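Local coordinates for protein single domain haemoglobin (Campylobacter jejuni, PDB 2WY4) that binds heme b, can hold cyanide in its ligand pocket, and probably serves in oxygen binding or nitric oxide detoxification, at residues Pro36-Lys39 with Pro40-Met44; Ile67-Leu70 with Glu71-Arg74; Asp78-Ala81 with Ile82-Asn86; Thr115-Ala118 with Trp119-Ala122. One frame throughout, in Å; residues are numbered along the deposited sequence. Where two conformers were deposited one is given.

Interaction 1. Residues Pro36-Lys39 with Pro40-Met44; sequences PEVK and PMFNM. With HEM (protoporphyrin IX containing Fe), chain B.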
loop_
_atom_site.group_PDB
_atom_site.type_symbol
_atom_site.label_atom_id
_atom_site.label_comp_id
_atom_site.label_asym_id
_atom_site.label_seq_id
_atom_site.Cartn_x
_atom_site.Cartn_y
_atom_site.Cartn_z
ATOM N N PRO A 36 -7.767 -8.122 13.251
ATOM C CA PRO A 36 -8.651 -9.145 12.682
ATOM C C PRO A 36 -10.004 -8.570 12.248
ATOM O O PRO A 36 -10.638 -9.116 11.347
ATOM C CB PRO A 36 -8.829 -10.119 13.851
ATOM C CG PRO A 36 -8.449 -9.320 15.070
ATOM C CD PRO A 36 -7.356 -8.430 14.638
ATOM N N GLU A 37 -10.403 -7.459 12.842
ATOM C CA GLU A 37 -11.660 -6.836 12.511
ATOM C C GLU A 37 -11.740 -6.418 11.046
ATOM O O GLU A 37 -12.835 -6.317 10.502
ATOM C CB GLU A 37 -11.920 -5.637 13.413
ATOM C CG GLU A 37 -11.011 -4.454 13.254
ATOM C CD GLU A 37 -9.759 -4.529 14.108
ATOM O OE1 GLU A 37 -9.464 -5.592 14.676
ATOM O OE2 GLU A 37 -9.072 -3.501 14.221
ATOM N N VAL A 38 -10.602 -6.187 10.395
ATOM C CA VAL A 38 -10.660 -5.801 8.975
ATOM C C VAL A 38 -10.735 -7.005 8.051
ATOM O O VAL A 38 -11.123 -6.847 6.890
ATOM C CB VAL A 38 -9.489 -4.858 8.524
ATOM C CG1 VAL A 38 -9.338 -3.688 9.461
ATOM C CG2 VAL A 38 -8.197 -5.633 8.381
ATOM N N LYS A 39 -10.413 -8.203 8.535
ATOM C CA LYS A 39 -10.339 -9.357 7.638
ATOM C C LYS A 39 -11.596 -9.598 6.785
ATOM O O LYS A 39 -11.470 -9.848 5.594
ATOM C CB LYS A 39 -9.888 -10.647 8.351
ATOM C CG LYS A 39 -9.440 -11.760 7.392
ATOM C CD LYS A 39 -8.769 -12.943 8.099
ATOM C CE LYS A 39 -9.768 -13.803 8.815
ATOM N NZ LYS A 39 -9.095 -15.090 9.156
ATOM N N PRO A 40 -12.796 -9.565 7.369
ATOM C CA PRO A 40 -14.003 -9.835 6.558
ATOM C C PRO A 40 -14.258 -8.864 5.413
ATOM O O PRO A 40 -15.109 -9.160 4.558
ATOM C CB PRO A 40 -15.135 -9.737 7.581
ATOM C CG PRO A 40 -14.492 -10.078 8.848
ATOM C CD PRO A 40 -13.126 -9.417 8.799
ATOM N N MET A 41 -13.583 -7.721 5.408
ATOM C CA MET A 41 -13.695 -6.788 4.299
ATOM C C MET A 41 -13.092 -7.403 3.021
ATOM O O MET A 41 -13.538 -7.130 1.895
ATOM C CB MET A 41 -12.955 -5.508 4.626
ATOM C CG MET A 41 -13.520 -4.746 5.805
ATOM S SD MET A 41 -12.479 -3.346 6.339
ATOM C CE MET A 41 -12.811 -2.130 5.161
ATOM N N PHE A 42 -12.099 -8.261 3.205
ATOM C CA PHE A 42 -11.367 -8.873 2.115
ATOM C C PHE A 42 -11.952 -10.220 1.734
ATOM O O PHE A 42 -12.553 -10.888 2.562
ATOM C CB PHE A 42 -9.923 -9.104 2.555
ATOM C CG PHE A 42 -9.153 -7.833 2.785
ATOM C CD1 PHE A 42 -9.226 -7.136 3.992
ATOM C CD2 PHE A 42 -8.345 -7.354 1.809
ATOM C CE1 PHE A 42 -8.536 -5.984 4.147
ATOM C CE2 PHE A 42 -7.647 -6.206 1.991
ATOM C CZ PHE A 42 -7.744 -5.519 3.183
ATOM N N ASN A 43 -11.748 -10.586 0.478
ATOM C CA ASN A 43 -12.161 -11.889 0.006
ATOM C C ASN A 43 -11.029 -12.887 0.223
ATOM O O ASN A 43 -9.984 -12.799 -0.391
ATOM C CB ASN A 43 -12.561 -11.806 -1.468
ATOM C CG ASN A 43 -13.795 -10.962 -1.664
ATOM O OD1 ASN A 43 -14.872 -11.305 -1.141
ATOM N ND2 ASN A 43 -13.663 -9.849 -2.380
ATOM N N MET A 44 -11.227 -13.862 1.102
ATOM C CA MET A 44 -10.150 -14.812 1.342
ATOM C C MET A 44 -9.750 -15.661 0.142
ATOM O O MET A 44 -8.622 -16.108 0.053
ATOM C CB MET A 44 -10.447 -15.673 2.565
ATOM C CG MET A 44 -10.480 -14.875 3.882
ATOM S SD MET A 44 -8.963 -13.957 4.231
ATOM C CE MET A 44 -9.376 -12.356 3.695
HETATM C CHA HEM B . -8.454 -3.764 -2.517
HETATM C CHB HEM B . -4.507 -1.049 -2.932
HETATM C CHC HEM B . -5.316 0.733 1.472
HETATM C CHD HEM B . -8.895 -2.483 2.112
HETATM C C1A HEM B . -7.387 -3.141 -3.045
HETATM C C2A HEM B . -6.853 -3.315 -4.362
HETATM C C3A HEM B . -5.736 -2.576 -4.492
HETATM C C4A HEM B . -5.551 -1.916 -3.214
HETATM C CMA HEM B . -4.857 -2.446 -5.745
HETATM C CAA HEM B . -7.494 -4.211 -5.451
HETATM C CBA HEM B . -8.875 -3.697 -5.864
HETATM C CGA HEM B . -8.952 -2.801 -7.058
HETATM O O1A HEM B . -7.973 -2.729 -7.848
HETATM O O2A HEM B . -10.061 -2.188 -7.251
HETATM C C1B HEM B . -4.369 -0.355 -1.759
HETATM C C2B HEM B . -3.348 0.591 -1.483
HETATM C C3B HEM B . -3.577 1.091 -0.257
HETATM C C4B HEM B . -4.744 0.473 0.266
HETATM C CMB HEM B . -2.170 0.893 -2.400
HETATM C CAB HEM B . -2.763 2.106 0.557
HETATM C CBB HEM B . -2.279 3.209 0.016
HETATM C C1C HEM B . -6.383 0.077 2.040
HETATM C C2C HEM B . -6.996 0.296 3.302
HETATM C C3C HEM B . -7.946 -0.604 3.452
HETATM C C4C HEM B . -7.971 -1.472 2.303
HETATM C CMC HEM B . -6.632 1.443 4.258
HETATM C CAC HEM B . -8.861 -0.738 4.658
HETATM C CBC HEM B . -8.854 -1.880 5.356
HETATM C C1D HEM B . -9.087 -3.105 0.894
HETATM C C2D HEM B . -10.062 -4.109 0.704
HETATM C C3D HEM B . -9.968 -4.530 -0.719
HETATM C C4D HEM B . -8.931 -3.712 -1.256
HETATM C CMD HEM B . -11.028 -4.633 1.744
HETATM C CAD HEM B . -10.761 -5.601 -1.448
HETATM C CBD HEM B . -9.864 -6.821 -1.632
HETATM C CGD HEM B . -10.595 -8.062 -2.048
HETATM O O1D HEM B . -10.317 -9.109 -1.453
HETATM O O2D HEM B . -11.422 -7.963 -2.994
HETATM N NA HEM B . -6.574 -2.283 -2.336
HETATM N NB HEM B . -5.221 -0.403 -0.685
HETATM N NC HEM B . -6.999 -1.012 1.440
HETATM N ND HEM B . -8.406 -2.884 -0.280
HETATM FE FE HEM B . -6.811 -1.638 -0.479
#
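Val38 and Lys39 turn their carbonyls onto Met41 and Phe42 through two successive i to i+3 bonds, Met41 N to Val38 O at 3.0 Å and Phe42 N to Lys39 O at 2.9 Å, the pattern of a 3-10 turn. The same two oxygens lie at the edge of the Phe42 ring, Val38 O being 3.5 Å from CD1. One face of this ring is turned to the heme: the methyl CMD sits over its centre, and Phe42 CZ comes within 3.4 Å of the meso carbon CHD. Met41 packs its SD 4.0 Å from Val38 CB, and its chain bends at chi3 (77°) to bring CE toward the heme vinyl group. The Met44 chain, bent at chi2 and chi3, crosses that of Lys39 at about a right angle, with CE 3.7 Å from Lys39 CG. Asn43 points away from the turn and grips one heme propionate twice, its backbone N giving a nearly straight 2.8 Å bond to O1D and its ND2 a more bent one to O2D. Phe42 also touches the cyanide, so the turn helps to line the ligand pocket. It bridges helices 4-34 and 44-48, and Phe42 lies edge-to-face with Phe32 of the former, while Val38 rests on Met31.

Interaction 2. Residues Ile67-Leu70 with Glu71-Arg74; sequences IENL and ENMR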
loop_
_atom_site.group_PDB
_atom_site.type_symbol
_atom_site.label_atom_id
_atom_site.label_comp_id
_atom_site.label_asym_id
_atom_site.label_seq_id
_atom_site.Cartn_x
_atom_site.Cartn_y
_atom_site.Cartn_z
ATOM N N ILE A 67 6.294 8.284 -7.498
ATOM C CA ILE A 67 6.374 8.972 -6.198
ATOM C C ILE A 67 6.640 10.497 -6.274
ATOM O O ILE A 67 6.202 11.245 -5.409
ATOM C CB ILE A 67 7.383 8.294 -5.291
ATOM C CG1 ILE A 67 7.192 8.772 -3.834
ATOM C CG2 ILE A 67 8.788 8.570 -5.791
ATOM C CD1 ILE A 67 5.815 8.491 -3.284
ATOM N N GLU A 68 7.303 10.953 -7.332
ATOM C CA GLU A 68 7.558 12.390 -7.526
ATOM C C GLU A 68 6.314 13.140 -7.987
ATOM O O GLU A 68 6.239 14.358 -7.868
ATOM C CB GLU A 68 8.653 12.591 -8.569
ATOM C CG GLU A 68 10.018 12.143 -8.099
ATOM C CD GLU A 68 11.065 12.264 -9.191
ATOM O OE1 GLU A 68 11.215 11.308 -9.979
ATOM O OE2 GLU A 68 11.722 13.325 -9.288
ATOM N N ASN A 69 5.347 12.424 -8.559
ATOM C CA ASN A 69 4.120 13.059 -9.027
ATOM C C ASN A 69 2.990 12.044 -9.050
ATOM O O ASN A 69 2.773 11.371 -10.076
ATOM C CB ASN A 69 4.343 13.654 -10.418
ATOM C CG ASN A 69 3.138 14.400 -10.945
ATOM O OD1 ASN A 69 3.116 14.832 -12.125
ATOM N ND2 ASN A 69 2.126 14.571 -10.096
ATOM N N LEU A 70 2.284 11.936 -7.926
ATOM C CA LEU A 70 1.246 10.923 -7.788
ATOM C C LEU A 70 0.065 11.147 -8.728
ATOM O O LEU A 70 -0.716 10.225 -8.946
ATOM C CB LEU A 70 0.797 10.789 -6.330
ATOM C CG LEU A 70 1.867 10.309 -5.346
ATOM C CD1 LEU A 70 1.290 10.304 -3.929
ATOM C CD2 LEU A 70 2.410 8.936 -5.710
ATOM N N GLU A 71 -0.057 12.343 -9.309
ATOM C CA GLU A 71 -1.109 12.588 -10.285
ATOM C C GLU A 71 -0.998 11.640 -11.455
ATOM O O GLU A 71 -1.980 11.420 -12.127
ATOM C CB GLU A 71 -1.044 14.016 -10.833
ATOM C CG GLU A 71 -1.509 15.053 -9.851
ATOM C CD GLU A 71 -2.967 14.881 -9.493
ATOM O OE1 GLU A 71 -3.737 14.309 -10.313
ATOM O OE2 GLU A 71 -3.357 15.309 -8.385
ATOM N N ASN A 72 0.215 11.149 -11.744
ATOM C CA ASN A 72 0.427 10.227 -12.868
ATOM C C ASN A 72 -0.027 8.839 -12.584
ATOM O O ASN A 72 0.208 7.947 -13.396
ATOM C CB ASN A 72 1.872 10.200 -13.325
ATOM C CG ASN A 72 2.249 11.449 -14.071
ATOM O OD1 ASN A 72 1.363 12.161 -14.566
ATOM N ND2 ASN A 72 3.561 11.750 -14.136
ATOM N N MET A 73 -0.682 8.624 -11.438
ATOM C CA MET A 73 -1.371 7.361 -11.215
ATOM C C MET A 73 -2.842 7.586 -10.925
ATOM O O MET A 73 -3.525 6.671 -10.483
ATOM C CB MET A 73 -0.735 6.490 -10.147
ATOM C CG MET A 73 -0.833 7.031 -8.758
ATOM S SD MET A 73 -0.048 5.888 -7.594
ATOM C CE MET A 73 -0.451 6.582 -6.021
ATOM N N ARG A 74 -3.351 8.775 -11.253
ATOM C CA ARG A 74 -4.743 9.085 -10.966
ATOM C C ARG A 74 -5.736 8.094 -11.609
ATOM O O ARG A 74 -6.700 7.631 -10.969
ATOM C CB ARG A 74 -5.081 10.520 -11.356
ATOM C CG ARG A 74 -6.531 10.909 -11.041
ATOM C CD ARG A 74 -6.813 12.375 -11.231
ATOM N NE ARG A 74 -6.282 13.110 -10.099
ATOM C CZ ARG A 74 -6.909 13.249 -8.938
ATOM N NH1 ARG A 74 -8.106 12.706 -8.749
ATOM N NH2 ARG A 74 -6.316 13.922 -7.971
#
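Asn69 and Leu70 accept the N-H groups of Asn72 and Met73 in a short 3-10 turn that ends at the N-cap of helix 74-86, closing the connection from helix 51-65 in this all-helical globin fold. Glu71, first of the second segment, lays its CB and CG across the end of the Asn69 side chain, while its carboxylate leads away from it. At Asn72 the backbone N-H returns to Asn69 O over 3.1 Å. The Asn72 side chain crosses that of Asn69 at about a right angle, with the two amide planes turned 47° apart, and also touches Asn66. Met73 repeats the backbone pattern, its N giving a 3.0 Å bond to Leu70 O. Its CG stands between the backbone N and the carbonyl carbon (chi1 68°), which brings it to 3.2 Å from Leu70 O; beyond CG the chain is extended and runs beside Leu70 in the same direction, until its CE meets Leu70 CD2 at 3.7 Å. The buried methionine continues onto Met62 and Ala63 of helix 51-65, whereas Leu70 packs against Phe129 of helix 113-139, so this pair joins the turn to both helices. Arg74 opens the helix and reaches back to the carboxylate of Glu71 in a side-on, two-nitrogen salt bridge. Both carboxylate oxygens use their syn lone pairs and lie in the guanidinium plane, which should hold the two flat groups coplanar: Arg74 NE meets Glu71 OE1 at 2.8 Å, and Arg74 NH2 meets Glu71 OE2 at 3.3 Å, each bond almost straight.

Interaction 3. Residues Asp78-Ala81 with Ile82-Asn86; sequences DKVA and ITHVN. With HEM (protoporphyrin IX containing Fe), chain B.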
loop_
_atom_site.group_PDB
_atom_site.type_symbol
_atom_site.label_atom_id
_atom_site.label_comp_id
_atom_site.label_asym_id
_atom_site.label_seq_id
_atom_site.Cartn_x
_atom_site.Cartn_y
_atom_site.Cartn_z
ATOM N N ASP A 78 -8.187 5.994 -9.136
ATOM C CA ASP A 78 -9.629 6.217 -9.319
ATOM C C ASP A 78 -10.417 4.949 -9.295
ATOM O O ASP A 78 -11.573 4.912 -8.841
ATOM C CB ASP A 78 -9.917 6.780 -10.727
ATOM C CG ASP A 78 -9.837 8.234 -10.766
ATOM O OD1 ASP A 78 -9.694 8.829 -9.664
ATOM O OD2 ASP A 78 -9.910 8.883 -11.818
ATOM N N LYS A 79 -9.826 3.918 -9.879
ATOM C CA LYS A 79 -10.504 2.635 -9.973
ATOM C C LYS A 79 -10.412 1.854 -8.685
ATOM O O LYS A 79 -11.397 1.214 -8.280
ATOM C CB LYS A 79 -9.937 1.796 -11.104
ATOM C CG LYS A 79 -9.899 2.504 -12.432
ATOM C CD LYS A 79 -11.195 3.241 -12.716
ATOM C CE LYS A 79 -11.144 3.975 -14.040
ATOM N NZ LYS A 79 -10.169 5.135 -14.051
ATOM N N VAL A 80 -9.251 1.899 -8.031
ATOM C CA VAL A 80 -9.117 1.214 -6.756
ATOM C C VAL A 80 -10.077 1.855 -5.734
ATOM O O VAL A 80 -10.702 1.160 -4.956
ATOM C CB VAL A 80 -7.700 1.300 -6.188
ATOM C CG1 VAL A 80 -7.648 0.629 -4.838
ATOM C CG2 VAL A 80 -6.688 0.658 -7.156
ATOM N N ALA A 81 -10.232 3.179 -5.796
ATOM C CA ALA A 81 -11.121 3.892 -4.882
ATOM C C ALA A 81 -12.536 3.328 -4.885
ATOM O O ALA A 81 -13.235 3.416 -3.866
ATOM C CB ALA A 81 -11.156 5.297 -5.276
ATOM N N ILE A 82 -12.999 2.797 -6.020
ATOM C CA ILE A 82 -14.341 2.271 -6.074
ATOM C C ILE A 82 -14.458 1.068 -5.152
ATOM O O ILE A 82 -15.431 0.908 -4.404
ATOM C CB ILE A 82 -14.682 1.861 -7.498
ATOM C CG1 ILE A 82 -14.730 3.092 -8.409
ATOM C CG2 ILE A 82 -16.006 1.100 -7.560
ATOM C CD1 ILE A 82 -14.708 2.699 -9.886
ATOM N N THR A 83 -13.448 0.220 -5.172
ATOM C CA THR A 83 -13.463 -0.947 -4.298
ATOM C C THR A 83 -13.426 -0.526 -2.840
ATOM O O THR A 83 -14.229 -0.969 -2.015
ATOM C CB THR A 83 -12.238 -1.807 -4.594
ATOM O OG1 THR A 83 -12.393 -2.367 -5.898
ATOM C CG2 THR A 83 -12.115 -2.970 -3.618
ATOM N N HIS A 84 -12.512 0.373 -2.536
ATOM C CA HIS A 84 -12.350 0.836 -1.165
ATOM C C HIS A 84 -13.624 1.489 -0.615
ATOM O O HIS A 84 -14.064 1.155 0.483
ATOM C CB HIS A 84 -11.207 1.831 -1.126
ATOM C CG HIS A 84 -9.841 1.210 -1.147
ATOM N ND1 HIS A 84 -8.686 1.961 -1.268
ATOM C CD2 HIS A 84 -9.441 -0.080 -1.047
ATOM C CE1 HIS A 84 -7.635 1.158 -1.203
ATOM N NE2 HIS A 84 -8.070 -0.088 -1.091
ATOM N N VAL A 85 -14.190 2.435 -1.363
ATOM C CA VAL A 85 -15.412 3.085 -0.886
ATOM C C VAL A 85 -16.554 2.073 -0.749
ATOM O O VAL A 85 -17.267 2.069 0.266
ATOM C CB VAL A 85 -15.768 4.284 -1.766
ATOM C CG1 VAL A 85 -17.170 4.783 -1.449
ATOM C CG2 VAL A 85 -14.711 5.393 -1.541
ATOM N N ASN A 86 -16.734 1.199 -1.743
ATOM C CA ASN A 86 -17.779 0.196 -1.637
ATOM C C ASN A 86 -17.641 -0.727 -0.412
ATOM O O ASN A 86 -18.640 -1.219 0.135
ATOM C CB ASN A 86 -17.802 -0.621 -2.907
ATOM C CG ASN A 86 -18.619 0.031 -3.960
ATOM O OD1 ASN A 86 -19.565 0.733 -3.647
ATOM N ND2 ASN A 86 -18.283 -0.219 -5.212
HETATM C CHA HEM B . -8.454 -3.764 -2.517
HETATM C CHB HEM B . -4.507 -1.049 -2.932
HETATM C CHC HEM B . -5.316 0.733 1.472
HETATM C CHD HEM B . -8.895 -2.483 2.112
HETATM C C1A HEM B . -7.387 -3.141 -3.045
HETATM C C2A HEM B . -6.853 -3.315 -4.362
HETATM C C3A HEM B . -5.736 -2.576 -4.492
HETATM C C4A HEM B . -5.551 -1.916 -3.214
HETATM C CMA HEM B . -4.857 -2.446 -5.745
HETATM C CAA HEM B . -7.494 -4.211 -5.451
HETATM C CBA HEM B . -8.875 -3.697 -5.864
HETATM C CGA HEM B . -8.952 -2.801 -7.058
HETATM O O1A HEM B . -7.973 -2.729 -7.848
HETATM O O2A HEM B . -10.061 -2.188 -7.251
HETATM C C1B HEM B . -4.369 -0.355 -1.759
HETATM C C2B HEM B . -3.348 0.591 -1.483
HETATM C C3B HEM B . -3.577 1.091 -0.257
HETATM C C4B HEM B . -4.744 0.473 0.266
HETATM C CMB HEM B . -2.170 0.893 -2.400
HETATM C CAB HEM B . -2.763 2.106 0.557
HETATM C CBB HEM B . -2.279 3.209 0.016
HETATM C C1C HEM B . -6.383 0.077 2.040
HETATM C C2C HEM B . -6.996 0.296 3.302
HETATM C C3C HEM B . -7.946 -0.604 3.452
HETATM C C4C HEM B . -7.971 -1.472 2.303
HETATM C CMC HEM B . -6.632 1.443 4.258
HETATM C CAC HEM B . -8.861 -0.738 4.658
HETATM C CBC HEM B . -8.854 -1.880 5.356
HETATM C C1D HEM B . -9.087 -3.105 0.894
HETATM C C2D HEM B . -10.062 -4.109 0.704
HETATM C C3D HEM B . -9.968 -4.530 -0.719
HETATM C C4D HEM B . -8.931 -3.712 -1.256
HETATM C CMD HEM B . -11.028 -4.633 1.744
HETATM C CAD HEM B . -10.761 -5.601 -1.448
HETATM C CBD HEM B . -9.864 -6.821 -1.632
HETATM C CGD HEM B . -10.595 -8.062 -2.048
HETATM O O1D HEM B . -10.317 -9.109 -1.453
HETATM O O2D HEM B . -11.422 -7.963 -2.994
HETATM N NA HEM B . -6.574 -2.283 -2.336
HETATM N NB HEM B . -5.221 -0.403 -0.685
HETATM N NC HEM B . -6.999 -1.012 1.440
HETATM N ND HEM B . -8.406 -2.884 -0.280
HETATM FE FE HEM B . -6.811 -1.638 -0.479
#
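Val80 and His84, one turn apart on helix 74-86, lie side by side and point the same way into the proximal side of the heme pocket of this globin. From CB, which lies 3.8 Å from Ala81 O, the His84 side chain leaves anti to its own carbonyl carbon (chi1 -78°) and carries CG past Val80 O. On one branch, ND1 is hydrogen-bonded to Glu134 of helix 113-139, a partner that should fix the rotation of the ring. CE1 comes under the methyl CG1 of Val80, which sits over one ring face in a CH-pi contact, 3.9 Å from the centroid and 18° off the normal. On either side of NE2, CE1 approaches the pyrrole nitrogen NB of the heme and CD2 approaches ND. At the tip, His84 NE2 coordinates the iron at 2.1 Å. His84 N to Val80 O and Val85 N to Ala81 O, the latter at 2.9 Å, are regular i to i+4 helix bonds. The Val80 side chain lies between the His84 ring and the porphyrin rim: CG1 is also 3.7 Å from heme C4A, while CG2 faces a propionate and the methyl CMA. Thr83 rests its CG2 against CAD of the other propionate and the meso carbon CHA, and its OG1 gives a hydrogen bond to O2A of the propionate that Val80 faces, at 2.7 Å.

Interaction 4. Residues Thr115-Ala118 with Trp119-Ala122; sequences TLKA and WEVA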
loop_
_atom_site.group_PDB
_atom_site.type_symbol
_atom_site.label_atom_id
_atom_site.label_comp_id
_atom_site.label_asym_id
_atom_site.label_seq_id
_atom_site.Cartn_x
_atom_site.Cartn_y
_atom_site.Cartn_z
ATOM N N THR A 115 16.141 4.051 4.473
ATOM C CA THR A 115 15.117 3.405 3.624
ATOM C C THR A 115 13.787 3.337 4.354
ATOM O O THR A 115 12.734 3.640 3.803
ATOM C CB THR A 115 15.584 2.040 3.162
ATOM O OG1 THR A 115 16.748 2.209 2.350
ATOM C CG2 THR A 115 14.561 1.411 2.229
ATOM N N LEU A 116 13.837 2.951 5.622
ATOM C CA LEU A 116 12.616 2.931 6.408
ATOM C C LEU A 116 11.952 4.315 6.457
ATOM O O LEU A 116 10.743 4.451 6.293
ATOM C CB LEU A 116 12.909 2.464 7.833
ATOM C CG LEU A 116 12.890 1.003 8.169
ATOM C CD1 LEU A 116 13.080 0.808 9.660
ATOM C CD2 LEU A 116 11.569 0.368 7.713
ATOM N N LYS A 117 12.755 5.344 6.735
ATOM C CA LYS A 117 12.261 6.723 6.769
ATOM C C LYS A 117 11.641 7.121 5.426
ATOM O O LYS A 117 10.563 7.741 5.340
ATOM C CB LYS A 117 13.421 7.668 7.138
ATOM C CG LYS A 117 13.009 9.073 7.509
ATOM C CD LYS A 117 12.016 9.073 8.673
ATOM C CE LYS A 117 12.269 10.204 9.671
ATOM N NZ LYS A 117 13.226 9.754 10.697
ATOM N N ALA A 118 12.303 6.711 4.351
ATOM C CA ALA A 118 11.829 7.083 3.047
ATOM C C ALA A 118 10.448 6.448 2.811
ATOM O O ALA A 118 9.572 7.094 2.261
ATOM C CB ALA A 118 12.847 6.693 1.973
ATOM N N TRP A 119 10.258 5.206 3.257
ATOM C CA TRP A 119 8.949 4.545 3.075
ATOM C C TRP A 119 7.889 5.109 4.000
ATOM O O TRP A 119 6.715 5.177 3.652
ATOM C CB TRP A 119 9.102 3.028 3.290
ATOM C CG TRP A 119 9.487 2.350 1.978
ATOM C CD1 TRP A 119 10.729 1.922 1.570
ATOM C CD2 TRP A 119 8.631 2.188 0.847
ATOM N NE1 TRP A 119 10.670 1.445 0.276
ATOM C CE2 TRP A 119 9.397 1.631 -0.192
ATOM C CE3 TRP A 119 7.285 2.469 0.606
ATOM C CZ2 TRP A 119 8.844 1.290 -1.419
ATOM C CZ3 TRP A 119 6.747 2.145 -0.611
ATOM C CH2 TRP A 119 7.528 1.593 -1.611
ATOM N N GLU A 120 8.302 5.547 5.188
ATOM C CA GLU A 120 7.348 6.161 6.113
ATOM C C GLU A 120 6.790 7.433 5.468
ATOM O O GLU A 120 5.580 7.687 5.454
ATOM C CB GLU A 120 8.005 6.550 7.438
ATOM C CG GLU A 120 8.529 5.389 8.238
ATOM C CD GLU A 120 9.024 5.824 9.606
ATOM O OE1 GLU A 120 9.178 7.047 9.825
ATOM O OE2 GLU A 120 9.242 4.942 10.452
ATOM N N VAL A 121 7.694 8.240 4.920
ATOM C CA VAL A 121 7.302 9.466 4.248
ATOM C C VAL A 121 6.450 9.202 2.983
ATOM O O VAL A 121 5.402 9.841 2.761
ATOM C CB VAL A 121 8.560 10.285 3.905
ATOM C CG1 VAL A 121 8.228 11.485 3.088
ATOM C CG2 VAL A 121 9.276 10.740 5.190
ATOM N N ALA A 122 6.915 8.289 2.149
ATOM C CA ALA A 122 6.200 7.968 0.928
ATOM C C ALA A 122 4.820 7.457 1.246
ATOM O O ALA A 122 3.869 7.832 0.580
ATOM C CB ALA A 122 6.942 6.940 0.113
#
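Thr115 to Ala118 offer their four carbonyls in turn to the N-H groups of Trp119 to Ala122, giving an unbroken run of i to i+4 bonds between 2.9 and 3.0 Å. Among the side chains, Thr115 and Trp119 lie alongside each other and point the same way. The methyl CG2 of Thr115, set anti to its backbone N, meets the indole at its edge, in plane, and touches CD1 at 3.9 Å. Thr115 O approaches the same edge, 3.5 Å from Trp119 CD1, while also accepting the N-H of that residue. This is one turn of helix 113-139, the long C-terminal helix of the globin fold, near its start; there the N-H of Thr115 is bonded to the carboxylate of Asp112. The buried indole packs between helices 4-34 and 94-109, on Ile9 and Cys12 of the first and on Leu102 and Ile105 of the second. Leu116 joins it on Leu102, and Thr115 adds a contact with Ile8. On the exposed side, Glu120 runs its extended chain back past the preceding turn, its CG lying 3.1 Å from Leu116 O. Its carboxylate meets the aliphatic part of Lys117, with OE1 3.7 Å from CD. The lysine chain bends at chi2, chi3 and chi4, and its NZ stays 4.9 Å from Glu120 OE1, too far for a salt bridge, though the opposite charges probably attract weakly. Val121 tucks its CG2 against Lys117 O at 3.3 Å.

In the fold
The four contacts follow one another along the chain within a single globin domain. Interactions 1 and 3 both touch the heme: their centres are about 16 Å apart, and the loop before helix 44-48 and the proximal helix 74-86 hold the cofactor between them, each gripping a different propionate. Interaction 2 leads directly into helix 74-86, so it adjoins interaction 3 in sequence, with centres about 17 Å apart. Interaction 4, on helix 113-139, lies away from the heme, across the chain's centre from interactions 1 and 3. It meets interaction 2 where Ile67 CD1 packs on Ala122 CB at 3.9 Å. The same long helix farther on supplies Glu134 to interaction 3.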